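Side-chain contacts in transcriptional regulator of the TetR/AcrR family (Thermobifida fusca YX, PDB 3DCF), which probably binds cis-regulatory DNA through a helix-turn-helix domain and controls transcription, most likely as a repressor like other members of its family: residues T34-V39 against Y69-S74; K38-L43 against F80-S85; R93-A98 against E148-E153. All coordinates share one frame; numbering follows the deposited sequence.

Interaction 1: T34-V39 against Y69-S74; sequences TQIIKV and YYYFKS
I36 is the first residue of T34-V39 to meet the other segment, and its two branches divide the work between neighbouring aromatic rings. Its longer branch ends on Y71, with CD1 3.8 Å from Y71 CD2; this methyl approaches the ring obliquely, and the two side chains cross at about a right angle. The CG2 methyl turns instead to F72, lying 3.5 Å from F72 CE2. The fork follows from the first torsion (chi1 -70°), which sets CG1 beside the backbone N and swings CG2 anti to it. Past each other in opposite directions, the I36 and F72 side chains overlap along their flanks. One residue on, I37 adds a looser touch: its CG1 is 4.2 Å from F72 CZ, so two successive isoleucines lie along the CD2-CE2-CZ side of the phenyl ring, both on the same side of its plane. No hydrogen bond crosses the contact; it is wholly apolar. On the far side of Y71, Y70 CD2 sits over the centre of the phenol, 3.4 Å above its plane. I36 also reaches I57 and I61 of helix 54-61, while F72 packs on V78 and A81 of helix 75-98. This is part of the hydrophobic core of a TetR-type DNA-binding domain, where the first helix packs against the end of the predicted helix-turn-helix, residues 53-72.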
ATOM      1  N   THR A  34      25.704 -16.178  10.456  1.00 50.23           N
ATOM      2  CA  THR A  34      25.872 -14.840   9.823  1.00 50.18           C
ATOM      3  C   THR A  34      26.664 -14.942   8.510  1.00 49.70           C
ATOM      4  O   THR A  34      26.354 -14.242   7.543  1.00 50.11           O
ATOM      5  CB  THR A  34      26.603 -13.829  10.752  1.00 50.02           C
ATOM      6  OG1 THR A  34      25.797 -13.573  11.904  1.00 49.38           O
ATOM      7  CG2 THR A  34      26.882 -12.500  10.038  1.00 49.56           C
ATOM      8  N   GLN A  35      27.680 -15.807   8.503  1.00 49.06           N
ATOM      9  CA  GLN A  35      28.477 -16.085   7.306  1.00 48.81           C
ATOM     10  C   GLN A  35      27.569 -16.734   6.244  1.00 48.30           C
ATOM     11  O   GLN A  35      27.661 -16.383   5.066  1.00 48.54           O
ATOM     12  CB  GLN A  35      29.689 -16.984   7.625  1.00 49.33           C
ATOM     13  CG  GLN A  35      30.846 -16.844   6.650  1.00 52.24           C
ATOM     14  N   ILE A  36      26.688 -17.648   6.678  1.00 47.26           N
ATOM     15  CA  ILE A  36      25.714 -18.305   5.796  1.00 47.25           C
ATOM     16  C   ILE A  36      24.665 -17.319   5.246  1.00 47.23           C
ATOM     17  O   ILE A  36      24.328 -17.387   4.054  1.00 48.01           O
ATOM     18  CB  ILE A  36      25.023 -19.528   6.480  1.00 47.26           C
ATOM     19  CG1 ILE A  36      26.025 -20.671   6.661  1.00 46.06           C
ATOM     20  CG2 ILE A  36      23.871 -20.066   5.627  1.00 47.02           C
ATOM     21  CD1 ILE A  36      25.584 -21.698   7.676  1.00 46.72           C
ATOM     22  N   ILE A  37      24.158 -16.418   6.091  1.00 46.43           N
ATOM     23  CA  ILE A  37      23.185 -15.397   5.636  1.00 46.28           C
ATOM     24  C   ILE A  37      23.824 -14.434   4.607  1.00 45.48           C
ATOM     25  O   ILE A  37      23.210 -14.129   3.584  1.00 45.47           O
ATOM     26  CB  ILE A  37      22.544 -14.589   6.824  1.00 46.72           C
ATOM     27  CG1 ILE A  37      21.702 -15.501   7.731  1.00 46.61           C
ATOM     28  CG2 ILE A  37      21.640 -13.455   6.294  1.00 46.21           C
ATOM     29  CD1 ILE A  37      21.322 -14.858   9.070  1.00 45.25           C
ATOM     30  N   LYS A  38      25.050 -13.988   4.887  1.00 45.06           N
ATOM     31  CA  LYS A  38      25.796 -13.073   4.005  1.00 45.58           C
ATOM     32  C   LYS A  38      26.119 -13.724   2.652  1.00 45.77           C
ATOM     33  O   LYS A  38      25.888 -13.121   1.590  1.00 45.22           O
ATOM     34  CB  LYS A  38      27.086 -12.590   4.686  1.00 45.32           C
ATOM     35  N   VAL A  39      26.637 -14.955   2.702  1.00 45.89           N
ATOM     36  CA  VAL A  39      26.949 -15.727   1.492  1.00 45.89           C
ATOM     37  C   VAL A  39      25.673 -15.996   0.654  1.00 46.21           C
ATOM     38  O   VAL A  39      25.708 -15.858  -0.570  1.00 46.34           O
ATOM     39  CB  VAL A  39      27.729 -17.036   1.836  1.00 46.06           C
ATOM     40  CG1 VAL A  39      27.804 -17.987   0.626  1.00 45.05           C
ATOM     41  CG2 VAL A  39      29.138 -16.690   2.357  1.00 44.51           C
ATOM     42  N   TYR A  69      22.137 -28.221   6.916  1.00 46.71           N
ATOM     43  CA  TYR A  69      20.835 -28.619   7.530  1.00 47.13           C
ATOM     44  C   TYR A  69      20.695 -28.225   9.004  1.00 46.87           C
ATOM     45  O   TYR A  69      19.603 -27.840   9.426  1.00 46.54           O
ATOM     46  CB  TYR A  69      20.522 -30.127   7.381  1.00 48.34           C
ATOM     47  CG  TYR A  69      20.135 -30.565   5.986  1.00 48.82           C
ATOM     48  CD1 TYR A  69      19.008 -30.036   5.352  1.00 49.45           C
ATOM     49  CD2 TYR A  69      20.859 -31.552   5.318  1.00 51.32           C
ATOM     50  CE1 TYR A  69      18.636 -30.439   4.056  1.00 51.64           C
ATOM     51  CE2 TYR A  69      20.503 -31.981   4.032  1.00 52.47           C
ATOM     52  CZ  TYR A  69      19.393 -31.420   3.401  1.00 53.17           C
ATOM     53  OH  TYR A  69      19.056 -31.851   2.137  1.00 52.68           O
ATOM     54  N   TYR A  70      21.788 -28.346   9.766  1.00 47.06           N
ATOM     55  CA  TYR A  70      21.843 -27.936  11.182  1.00 47.43           C
ATOM     56  C   TYR A  70      21.352 -26.498  11.371  1.00 47.53           C
ATOM     57  O   TYR A  70      20.547 -26.230  12.266  1.00 47.92           O
ATOM     58  CB  TYR A  70      23.273 -28.079  11.737  1.00 48.23           C
ATOM     59  CG  TYR A  70      23.453 -27.667  13.196  1.00 48.24           C
ATOM     60  CD1 TYR A  70      23.091 -28.526  14.245  1.00 50.62           C
ATOM     61  CD2 TYR A  70      24.010 -26.421  13.529  1.00 50.46           C
ATOM     62  CE1 TYR A  70      23.270 -28.146  15.608  1.00 50.27           C
ATOM     63  CE2 TYR A  70      24.192 -26.026  14.879  1.00 49.87           C
ATOM     64  CZ  TYR A  70      23.822 -26.897  15.911  1.00 50.66           C
ATOM     65  OH  TYR A  70      23.989 -26.524  17.225  1.00 50.34           O
ATOM     66  N   TYR A  71      21.818 -25.598  10.503  1.00 47.78           N
ATOM     67  CA  TYR A  71      21.433 -24.176  10.524  1.00 47.05           C
ATOM     68  C   TYR A  71      20.151 -23.899   9.698  1.00 46.29           C
ATOM     69  O   TYR A  71      19.236 -23.232  10.195  1.00 46.00           O
ATOM     70  CB  TYR A  71      22.603 -23.299  10.052  1.00 47.96           C
ATOM     71  CG  TYR A  71      23.872 -23.494  10.875  1.00 48.82           C
ATOM     72  CD1 TYR A  71      24.008 -22.911  12.146  1.00 49.99           C
ATOM     73  CD2 TYR A  71      24.935 -24.268  10.389  1.00 48.88           C
ATOM     74  CE1 TYR A  71      25.188 -23.093  12.922  1.00 50.54           C
ATOM     75  CE2 TYR A  71      26.117 -24.460  11.150  1.00 50.35           C
ATOM     76  CZ  TYR A  71      26.237 -23.863  12.412  1.00 50.98           C
ATOM     77  OH  TYR A  71      27.381 -24.048  13.156  1.00 51.10           O
ATOM     78  N   PHE A  72      20.080 -24.416   8.465  1.00 45.57           N
ATOM     79  CA  PHE A  72      18.922 -24.181   7.562  1.00 45.28           C
ATOM     80  C   PHE A  72      18.505 -25.424   6.780  1.00 45.23           C
ATOM     81  O   PHE A  72      19.339 -26.005   6.082  1.00 45.88           O
ATOM     82  CB  PHE A  72      19.241 -23.050   6.572  1.00 43.80           C
ATOM     83  CG  PHE A  72      19.611 -21.761   7.239  1.00 41.47           C
ATOM     84  CD1 PHE A  72      18.625 -20.953   7.800  1.00 36.23           C
ATOM     85  CD2 PHE A  72      20.953 -21.373   7.347  1.00 39.13           C
ATOM     86  CE1 PHE A  72      18.962 -19.762   8.447  1.00 37.84           C
ATOM     87  CE2 PHE A  72      21.300 -20.183   7.993  1.00 39.73           C
ATOM     88  CZ  PHE A  72      20.295 -19.368   8.543  1.00 39.32           C
ATOM     89  N   LYS A  73      17.218 -25.791   6.867  1.00 45.17           N
ATOM     90  CA  LYS A  73      16.650 -26.981   6.175  1.00 45.81           C
ATOM     91  C   LYS A  73      16.010 -26.741   4.802  1.00 45.54           C
ATOM     92  O   LYS A  73      15.632 -27.702   4.119  1.00 46.76           O
ATOM     93  CB  LYS A  73      15.704 -27.749   7.107  1.00 46.05           C
ATOM     94  CG  LYS A  73      16.489 -28.392   8.243  1.00 47.44           C
ATOM     95  CD  LYS A  73      15.632 -29.067   9.283  1.00 46.20           C
ATOM     96  CE  LYS A  73      16.510 -29.843  10.259  1.00 45.03           C
ATOM     97  NZ  LYS A  73      17.581 -29.012  10.877  1.00 41.08           N
ATOM     98  N   SER A  74      15.890 -25.471   4.414  1.00 44.30           N
ATOM     99  CA  SER A  74      15.430 -25.084   3.083  1.00 43.03           C
ATOM    100  C   SER A  74      15.957 -23.683   2.729  1.00 42.40           C
ATOM    101  O   SER A  74      16.403 -22.932   3.601  1.00 41.41           O
ATOM    102  CB  SER A  74      13.895 -25.140   2.998  1.00 43.01           C
ATOM    103  OG  SER A  74      13.281 -24.261   3.936  1.00 42.92           O
TER

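Interaction 2: K38-L43 against F80-S85; sequences KVATEL and FAIVNS
Two apolar side chains, A40 and I82, meet at the inner side of this small contact. The A40 methyl faces the 80-85 helix, and its CB lies 4.4 Å from I82 CD1, a loose touch at the end of the isoleucine. I82 is the sole residue of F80-S85 to touch K38-L43, and its CB points toward the partner helix. With CG1 anti to its carbonyl carbon (chi1 -66°) and the chain extended beyond it (chi2 166°), the delta methyl is carried out between A40 and T41.

Polar-to-apolar contact supplies the rest. The hydroxyl of T41 rests against the flank of the isoleucine: OG1 is 3.6 Å from I82 CG1 and equally 3.6 Å from I82 CD1, with I82 CG2 a little farther off at 3.8 Å from that same oxygen. These are van der Waals contacts of an oxygen with aliphatic carbons. The polar need of the hydroxyl is met within its own helix, by a hydrogen bond with the backbone O of I37 one turn earlier. The T41 first torsion (chi1 -57°) keeps OG1 beside the backbone N, where it can serve both that bond and the isoleucine.

Across the segments there is no hydrogen bond, and the backbones come nearest at T41 and I82. Around the contact, I82 also packs on I37 and F44 of helix 31-46, and A40 on I57 of helix 54-61. Helix 31-46 thus packs on the first half of helix 75-98, as in the three-helix DNA-binding domain and linking helix of TetR-family regulators. Helix 75-98 turns its other side, through F80 and N84, to helix 138-164.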
ATOM      1  N   LYS A  38      25.050 -13.988   4.887  1.00 45.06           N
ATOM      2  CA  LYS A  38      25.796 -13.073   4.005  1.00 45.58           C
ATOM      3  C   LYS A  38      26.119 -13.724   2.652  1.00 45.77           C
ATOM      4  O   LYS A  38      25.888 -13.121   1.590  1.00 45.22           O
ATOM      5  CB  LYS A  38      27.086 -12.590   4.686  1.00 45.32           C
ATOM      6  N   VAL A  39      26.637 -14.955   2.702  1.00 45.89           N
ATOM      7  CA  VAL A  39      26.949 -15.727   1.492  1.00 45.89           C
ATOM      8  C   VAL A  39      25.673 -15.996   0.654  1.00 46.21           C
ATOM      9  O   VAL A  39      25.708 -15.858  -0.570  1.00 46.34           O
ATOM     10  CB  VAL A  39      27.729 -17.036   1.836  1.00 46.06           C
ATOM     11  CG1 VAL A  39      27.804 -17.987   0.626  1.00 45.05           C
ATOM     12  CG2 VAL A  39      29.138 -16.690   2.357  1.00 44.51           C
ATOM     13  N   ALA A  40      24.566 -16.349   1.322  1.00 46.12           N
ATOM     14  CA  ALA A  40      23.266 -16.578   0.660  1.00 46.30           C
ATOM     15  C   ALA A  40      22.720 -15.293   0.003  1.00 46.49           C
ATOM     16  O   ALA A  40      22.186 -15.358  -1.106  1.00 46.47           O
ATOM     17  CB  ALA A  40      22.242 -17.150   1.644  1.00 45.82           C
ATOM     18  N   THR A  41      22.868 -14.150   0.690  1.00 46.54           N
ATOM     19  CA  THR A  41      22.461 -12.813   0.182  1.00 47.30           C
ATOM     20  C   THR A  41      23.236 -12.430  -1.094  1.00 47.76           C
ATOM     21  O   THR A  41      22.627 -11.995  -2.080  1.00 47.93           O
ATOM     22  CB  THR A  41      22.671 -11.682   1.251  1.00 47.05           C
ATOM     23  OG1 THR A  41      21.946 -11.998   2.450  1.00 47.89           O
ATOM     24  CG2 THR A  41      22.206 -10.318   0.718  1.00 45.57           C
ATOM     25  N   GLU A  42      24.565 -12.575  -1.046  1.00 48.35           N
ATOM     26  CA  GLU A  42      25.450 -12.333  -2.205  1.00 48.98           C
ATOM     27  C   GLU A  42      25.101 -13.253  -3.374  1.00 49.17           C
ATOM     28  O   GLU A  42      25.044 -12.808  -4.519  1.00 49.96           O
ATOM     29  CB  GLU A  42      26.928 -12.542  -1.826  1.00 48.90           C
ATOM     30  CG  GLU A  42      27.484 -11.469  -0.856  1.00 51.72           C
ATOM     31  CD  GLU A  42      28.847 -11.805  -0.205  1.00 52.17           C
ATOM     32  OE1 GLU A  42      29.350 -12.948  -0.340  1.00 59.97           O
ATOM     33  OE2 GLU A  42      29.413 -10.908   0.472  1.00 58.71           O
ATOM     34  N   LEU A  43      24.838 -14.520  -3.062  1.00 49.28           N
ATOM     35  CA  LEU A  43      24.522 -15.543  -4.064  1.00 49.52           C
ATOM     36  C   LEU A  43      23.119 -15.341  -4.681  1.00 49.91           C
ATOM     37  O   LEU A  43      22.955 -15.564  -5.880  1.00 49.70           O
ATOM     38  CB  LEU A  43      24.702 -16.945  -3.444  1.00 49.85           C
ATOM     39  CG  LEU A  43      24.906 -18.209  -4.276  1.00 49.54           C
ATOM     40  CD1 LEU A  43      26.096 -18.086  -5.232  1.00 49.69           C
ATOM     41  CD2 LEU A  43      25.116 -19.386  -3.318  1.00 48.94           C
ATOM     42  N   PHE A  80      13.931 -16.246   4.996  1.00 39.20           N
ATOM     43  CA  PHE A  80      13.329 -15.680   6.220  1.00 38.78           C
ATOM     44  C   PHE A  80      14.409 -15.010   7.084  1.00 38.28           C
ATOM     45  O   PHE A  80      14.251 -13.858   7.502  1.00 38.51           O
ATOM     46  CB  PHE A  80      12.587 -16.752   7.035  1.00 39.87           C
ATOM     47  CG  PHE A  80      12.105 -16.262   8.383  1.00 39.80           C
ATOM     48  CD1 PHE A  80      10.968 -15.449   8.477  1.00 40.15           C
ATOM     49  CD2 PHE A  80      12.802 -16.594   9.559  1.00 41.71           C
ATOM     50  CE1 PHE A  80      10.522 -14.963   9.737  1.00 42.45           C
ATOM     51  CE2 PHE A  80      12.372 -16.124  10.820  1.00 41.11           C
ATOM     52  CZ  PHE A  80      11.224 -15.310  10.912  1.00 42.50           C
ATOM     53  N   ALA A  81      15.492 -15.748   7.338  1.00 37.30           N
ATOM     54  CA  ALA A  81      16.643 -15.266   8.101  1.00 36.42           C
ATOM     55  C   ALA A  81      17.208 -13.941   7.558  1.00 36.07           C
ATOM     56  O   ALA A  81      17.526 -13.053   8.349  1.00 35.64           O
ATOM     57  CB  ALA A  81      17.734 -16.332   8.139  1.00 35.48           C
ATOM     58  N   ILE A  82      17.316 -13.823   6.227  1.00 36.11           N
ATOM     59  CA  ILE A  82      17.784 -12.580   5.558  1.00 36.96           C
ATOM     60  C   ILE A  82      16.816 -11.411   5.806  1.00 37.24           C
ATOM     61  O   ILE A  82      17.257 -10.298   6.131  1.00 36.73           O
ATOM     62  CB  ILE A  82      17.971 -12.745   4.014  1.00 37.08           C
ATOM     63  CG1 ILE A  82      19.101 -13.725   3.694  1.00 37.84           C
ATOM     64  CG2 ILE A  82      18.312 -11.399   3.331  1.00 35.84           C
ATOM     65  CD1 ILE A  82      19.101 -14.169   2.237  1.00 37.38           C
ATOM     66  N   VAL A  83      15.516 -11.682   5.660  1.00 37.55           N
ATOM     67  CA  VAL A  83      14.467 -10.674   5.892  1.00 37.87           C
ATOM     68  C   VAL A  83      14.355 -10.283   7.376  1.00 38.24           C
ATOM     69  O   VAL A  83      14.214  -9.091   7.676  1.00 37.64           O
ATOM     70  CB  VAL A  83      13.086 -11.130   5.367  1.00 37.85           C
ATOM     71  CG1 VAL A  83      12.004 -10.074   5.671  1.00 36.07           C
ATOM     72  CG2 VAL A  83      13.165 -11.410   3.863  1.00 38.26           C
ATOM     73  N   ASN A  84      14.416 -11.265   8.287  1.00 38.78           N
ATOM     74  CA  ASN A  84      14.330 -10.977   9.739  1.00 38.92           C
ATOM     75  C   ASN A  84      15.525 -10.135  10.210  1.00 38.70           C
ATOM     76  O   ASN A  84      15.360  -9.284  11.081  1.00 39.14           O
ATOM     77  CB  ASN A  84      14.168 -12.257  10.589  1.00 39.44           C
ATOM     78  CG  ASN A  84      13.659 -11.981  12.030  1.00 40.05           C
ATOM     79  OD1 ASN A  84      13.086 -10.926  12.328  1.00 45.92           O
ATOM     80  ND2 ASN A  84      13.853 -12.959  12.920  1.00 42.68           N
ATOM     81  N   SER A  85      16.697 -10.360   9.603  1.00 38.30           N
ATOM     82  CA  SER A  85      17.912  -9.579   9.868  1.00 38.58           C
ATOM     83  C   SER A  85      17.751  -8.117   9.427  1.00 37.90           C
ATOM     84  O   SER A  85      18.032  -7.212  10.211  1.00 37.33           O
ATOM     85  CB  SER A  85      19.125 -10.216   9.166  1.00 38.75           C
ATOM     86  OG  SER A  85      20.305  -9.441   9.316  1.00 41.61           O
TER

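Interaction 3: R93-A98 against E148-E153; sequences RFHAIA and EREYTE
F94 offers one face of its ring to the edge of Y151, in a T-shaped (edge-to-face) pair whose planes stand at 70° and whose centroids are 4.8 Å apart. The CD1-CE1 side of the phenol does the touching. Y151 CD1 lies almost over the middle of the phenyl ring, 3.5 Å above its plane, while Y151 CE1 leans toward the rim and comes 3.6 Å from F94 CD1. The outer part of the F94 ring continues to the partner backbone, with F94 CE2 3.6 Å from the carbonyl O of Y151, so one residue meets F94 through both its ring and its main chain. F94 is buried; L111 of helix 104-121 and I154 and M155 farther along helix 138-164 also pack on it. Y151 itself makes a second edge-to-face pair, with H115.

At the more exposed margin, H95 and E150 cross at about a right angle. The carboxylate oxygen E150 OE1 approaches the imidazole in its plane, at the carbon edge, 3.9 Å from H95 CE1. The two flat groups are turned 56° from each other. An extended glutamate chain beyond CG (chi2 175°) carries the acid to this position. H95 NE2 remains 4.7 Å from E150 OE1, so no salt bridge is made, though the nearby acid would tend to stabilise a protonated imidazole. H95 ND1 is engaged with the backbone O of L91, in its own helix.

Aromatic packing of this kind ties the long helix leading out of the DNA-binding domain to a long helix of the all-helical C-terminal domain, the two-part architecture of TetR-family regulators.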
ATOM      1  N   ARG A  93      17.757   1.151  14.030  1.00 41.91           N
ATOM      2  CA  ARG A  93      17.939   2.520  13.521  1.00 40.98           C
ATOM      3  C   ARG A  93      16.712   3.394  13.782  1.00 40.92           C
ATOM      4  O   ARG A  93      16.846   4.601  13.932  1.00 41.09           O
ATOM      5  CB  ARG A  93      18.272   2.523  12.030  1.00 40.71           C
ATOM      6  CG  ARG A  93      19.610   1.853  11.726  1.00 41.79           C
ATOM      7  CD  ARG A  93      20.086   2.107  10.310  1.00 41.66           C
ATOM      8  NE  ARG A  93      19.109   1.704   9.293  1.00 43.66           N
ATOM      9  CZ  ARG A  93      18.924   0.469   8.807  1.00 44.89           C
ATOM     10  NH1 ARG A  93      19.635  -0.578   9.236  1.00 47.91           N
ATOM     11  NH2 ARG A  93      17.974   0.274   7.878  1.00 45.24           N
ATOM     12  N   PHE A  94      15.532   2.770  13.858  1.00 41.02           N
ATOM     13  CA  PHE A  94      14.265   3.457  14.158  1.00 40.31           C
ATOM     14  C   PHE A  94      14.215   3.860  15.654  1.00 40.25           C
ATOM     15  O   PHE A  94      13.933   5.030  15.975  1.00 40.48           O
ATOM     16  CB  PHE A  94      13.073   2.558  13.777  1.00 40.03           C
ATOM     17  CG  PHE A  94      11.847   3.307  13.360  1.00 39.01           C
ATOM     18  CD1 PHE A  94      11.785   3.885  12.090  1.00 37.37           C
ATOM     19  CD2 PHE A  94      10.737   3.411  14.205  1.00 39.26           C
ATOM     20  CE1 PHE A  94      10.642   4.579  11.658  1.00 36.71           C
ATOM     21  CE2 PHE A  94       9.577   4.112  13.786  1.00 40.33           C
ATOM     22  CZ  PHE A  94       9.534   4.694  12.504  1.00 37.42           C
ATOM     23  N   HIS A  95      14.496   2.901  16.550  1.00 39.96           N
ATOM     24  CA  HIS A  95      14.544   3.146  18.023  1.00 39.69           C
ATOM     25  C   HIS A  95      15.534   4.242  18.437  1.00 39.05           C
ATOM     26  O   HIS A  95      15.190   5.093  19.270  1.00 38.10           O
ATOM     27  CB  HIS A  95      14.887   1.869  18.829  1.00 40.36           C
ATOM     28  CG  HIS A  95      13.702   1.029  19.194  1.00 44.02           C
ATOM     29  ND1 HIS A  95      13.395  -0.159  18.561  1.00 46.04           N
ATOM     30  CD2 HIS A  95      12.758   1.199  20.153  1.00 45.59           C
ATOM     31  CE1 HIS A  95      12.307  -0.677  19.106  1.00 47.01           C
ATOM     32  NE2 HIS A  95      11.899   0.129  20.072  1.00 46.86           N
ATOM     33  N   ALA A  96      16.746   4.185  17.862  1.00 38.42           N
ATOM     34  CA  ALA A  96      17.835   5.148  18.116  1.00 38.22           C
ATOM     35  C   ALA A  96      17.408   6.603  17.856  1.00 38.34           C
ATOM     36  O   ALA A  96      17.659   7.475  18.688  1.00 39.04           O
ATOM     37  CB  ALA A  96      19.067   4.798  17.275  1.00 37.24           C
ATOM     38  N   ILE A  97      16.737   6.832  16.723  1.00 37.94           N
ATOM     39  CA  ILE A  97      16.209   8.156  16.331  1.00 38.10           C
ATOM     40  C   ILE A  97      15.071   8.592  17.261  1.00 38.20           C
ATOM     41  O   ILE A  97      15.068   9.731  17.719  1.00 38.00           O
ATOM     42  CB  ILE A  97      15.703   8.178  14.853  1.00 37.63           C
ATOM     43  CG1 ILE A  97      16.861   7.940  13.874  1.00 37.91           C
ATOM     44  CG2 ILE A  97      15.058   9.516  14.510  1.00 37.27           C
ATOM     45  CD1 ILE A  97      16.418   7.672  12.431  1.00 37.77           C
ATOM     46  N   ALA A  98      14.117   7.690  17.520  1.00 38.54           N
ATOM     47  CA  ALA A  98      12.996   7.966  18.437  1.00 39.43           C
ATOM     48  C   ALA A  98      13.429   8.161  19.918  1.00 40.31           C
ATOM     49  O   ALA A  98      12.793   8.927  20.633  1.00 40.84           O
ATOM     50  CB  ALA A  98      11.945   6.883  18.333  1.00 39.02           C
ATOM     51  N   GLU A 148       5.980  -5.057  12.969  1.00 43.34           N
ATOM     52  CA  GLU A 148       5.098  -3.988  12.442  1.00 44.13           C
ATOM     53  C   GLU A 148       4.493  -3.169  13.599  1.00 43.89           C
ATOM     54  O   GLU A 148       4.448  -1.938  13.520  1.00 43.40           O
ATOM     55  CB  GLU A 148       3.925  -4.525  11.592  1.00 44.15           C
ATOM     56  CG  GLU A 148       4.216  -5.002  10.162  1.00 46.87           C
ATOM     57  CD  GLU A 148       2.935  -5.024   9.257  1.00 47.18           C
ATOM     58  OE1 GLU A 148       2.200  -4.010   9.185  1.00 52.65           O
ATOM     59  OE2 GLU A 148       2.673  -6.036   8.576  1.00 54.92           O
ATOM     60  N   ARG A 149       4.018  -3.868  14.643  1.00 44.03           N
ATOM     61  CA  ARG A 149       3.451  -3.229  15.847  1.00 44.54           C
ATOM     62  C   ARG A 149       4.423  -2.295  16.574  1.00 44.32           C
ATOM     63  O   ARG A 149       3.997  -1.235  17.028  1.00 44.56           O
ATOM     64  CB  ARG A 149       2.873  -4.248  16.851  1.00 44.50           C
ATOM     65  CG  ARG A 149       1.482  -4.760  16.483  1.00 46.44           C
ATOM     66  CD  ARG A 149       0.799  -5.492  17.648  1.00 46.17           C
ATOM     67  NE  ARG A 149       1.425  -6.777  17.947  1.00 47.01           N
ATOM     68  CZ  ARG A 149       1.197  -7.936  17.308  1.00 50.56           C
ATOM     69  NH1 ARG A 149       0.344  -8.032  16.276  1.00 54.27           N
ATOM     70  NH2 ARG A 149       1.852  -9.031  17.700  1.00 51.94           N
ATOM     71  N   GLU A 150       5.699  -2.695  16.686  1.00 44.35           N
ATOM     72  CA  GLU A 150       6.743  -1.861  17.328  1.00 44.61           C
ATOM     73  C   GLU A 150       6.951  -0.538  16.597  1.00 44.03           C
ATOM     74  O   GLU A 150       6.956   0.490  17.249  1.00 44.27           O
ATOM     75  CB  GLU A 150       8.079  -2.591  17.453  1.00 45.10           C
ATOM     76  CG  GLU A 150       8.070  -3.707  18.488  1.00 46.46           C
ATOM     77  CD  GLU A 150       9.368  -4.509  18.523  1.00 46.48           C
ATOM     78  OE1 GLU A 150      10.448  -3.935  18.222  1.00 44.45           O
ATOM     79  OE2 GLU A 150       9.289  -5.715  18.881  1.00 49.81           O
ATOM     80  N   TYR A 151       7.128  -0.586  15.265  1.00 43.64           N
ATOM     81  CA  TYR A 151       7.248   0.619  14.401  1.00 43.73           C
ATOM     82  C   TYR A 151       6.120   1.634  14.652  1.00 42.39           C
ATOM     83  O   TYR A 151       6.365   2.832  14.859  1.00 41.08           O
ATOM     84  CB  TYR A 151       7.166   0.260  12.895  1.00 44.77           C
ATOM     85  CG  TYR A 151       8.447  -0.106  12.184  1.00 45.68           C
ATOM     86  CD1 TYR A 151       9.383   0.892  11.846  1.00 47.08           C
ATOM     87  CD2 TYR A 151       8.687  -1.419  11.744  1.00 45.87           C
ATOM     88  CE1 TYR A 151      10.569   0.579  11.149  1.00 46.51           C
ATOM     89  CE2 TYR A 151       9.864  -1.748  11.041  1.00 46.97           C
ATOM     90  CZ  TYR A 151      10.797  -0.746  10.751  1.00 46.96           C
ATOM     91  OH  TYR A 151      11.943  -1.063  10.070  1.00 47.23           O
ATOM     92  N   THR A 152       4.890   1.118  14.598  1.00 41.47           N
ATOM     93  CA  THR A 152       3.670   1.910  14.758  1.00 41.29           C
ATOM     94  C   THR A 152       3.580   2.540  16.147  1.00 40.69           C
ATOM     95  O   THR A 152       3.321   3.734  16.264  1.00 40.38           O
ATOM     96  CB  THR A 152       2.381   1.049  14.488  1.00 41.10           C
ATOM     97  OG1 THR A 152       2.553   0.265  13.305  1.00 41.91           O
ATOM     98  CG2 THR A 152       1.150   1.926  14.313  1.00 42.60           C
ATOM     99  N   GLU A 153       3.829   1.738  17.181  1.00 40.63           N
ATOM    100  CA  GLU A 153       3.741   2.201  18.576  1.00 41.48           C
ATOM    101  C   GLU A 153       4.769   3.274  18.956  1.00 40.67           C
ATOM    102  O   GLU A 153       4.415   4.202  19.689  1.00 40.05           O
ATOM    103  CB  GLU A 153       3.716   1.010  19.553  1.00 41.52           C
ATOM    104  CG  GLU A 153       2.362   0.247  19.462  1.00 43.77           C
ATOM    105  CD  GLU A 153       2.352  -1.150  20.096  1.00 44.32           C
ATOM    106  OE1 GLU A 153       3.287  -1.499  20.853  1.00 54.10           O
ATOM    107  OE2 GLU A 153       1.397  -1.916  19.822  1.00 50.89           O
TER

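From the N terminus, helix 31-46 opens both early contacts. Interaction 1 closes the first loop when the chain returns at 69-74, after passing through helix 54-61. Interaction 2 shares K38 and V39 with it, so the two loops start from the same stretch of helix 31-46, and the second closes later, at 80-85. They touch directly, with I37 CG2 3.6 Å from I82 CG1, forming one continuous apolar core. Interaction 3 follows in series: helix 75-98 runs on from interaction 2, centres about 22 Å apart, to meet helix 138-164, thereby joining the DNA-binding part to the C-terminal domain.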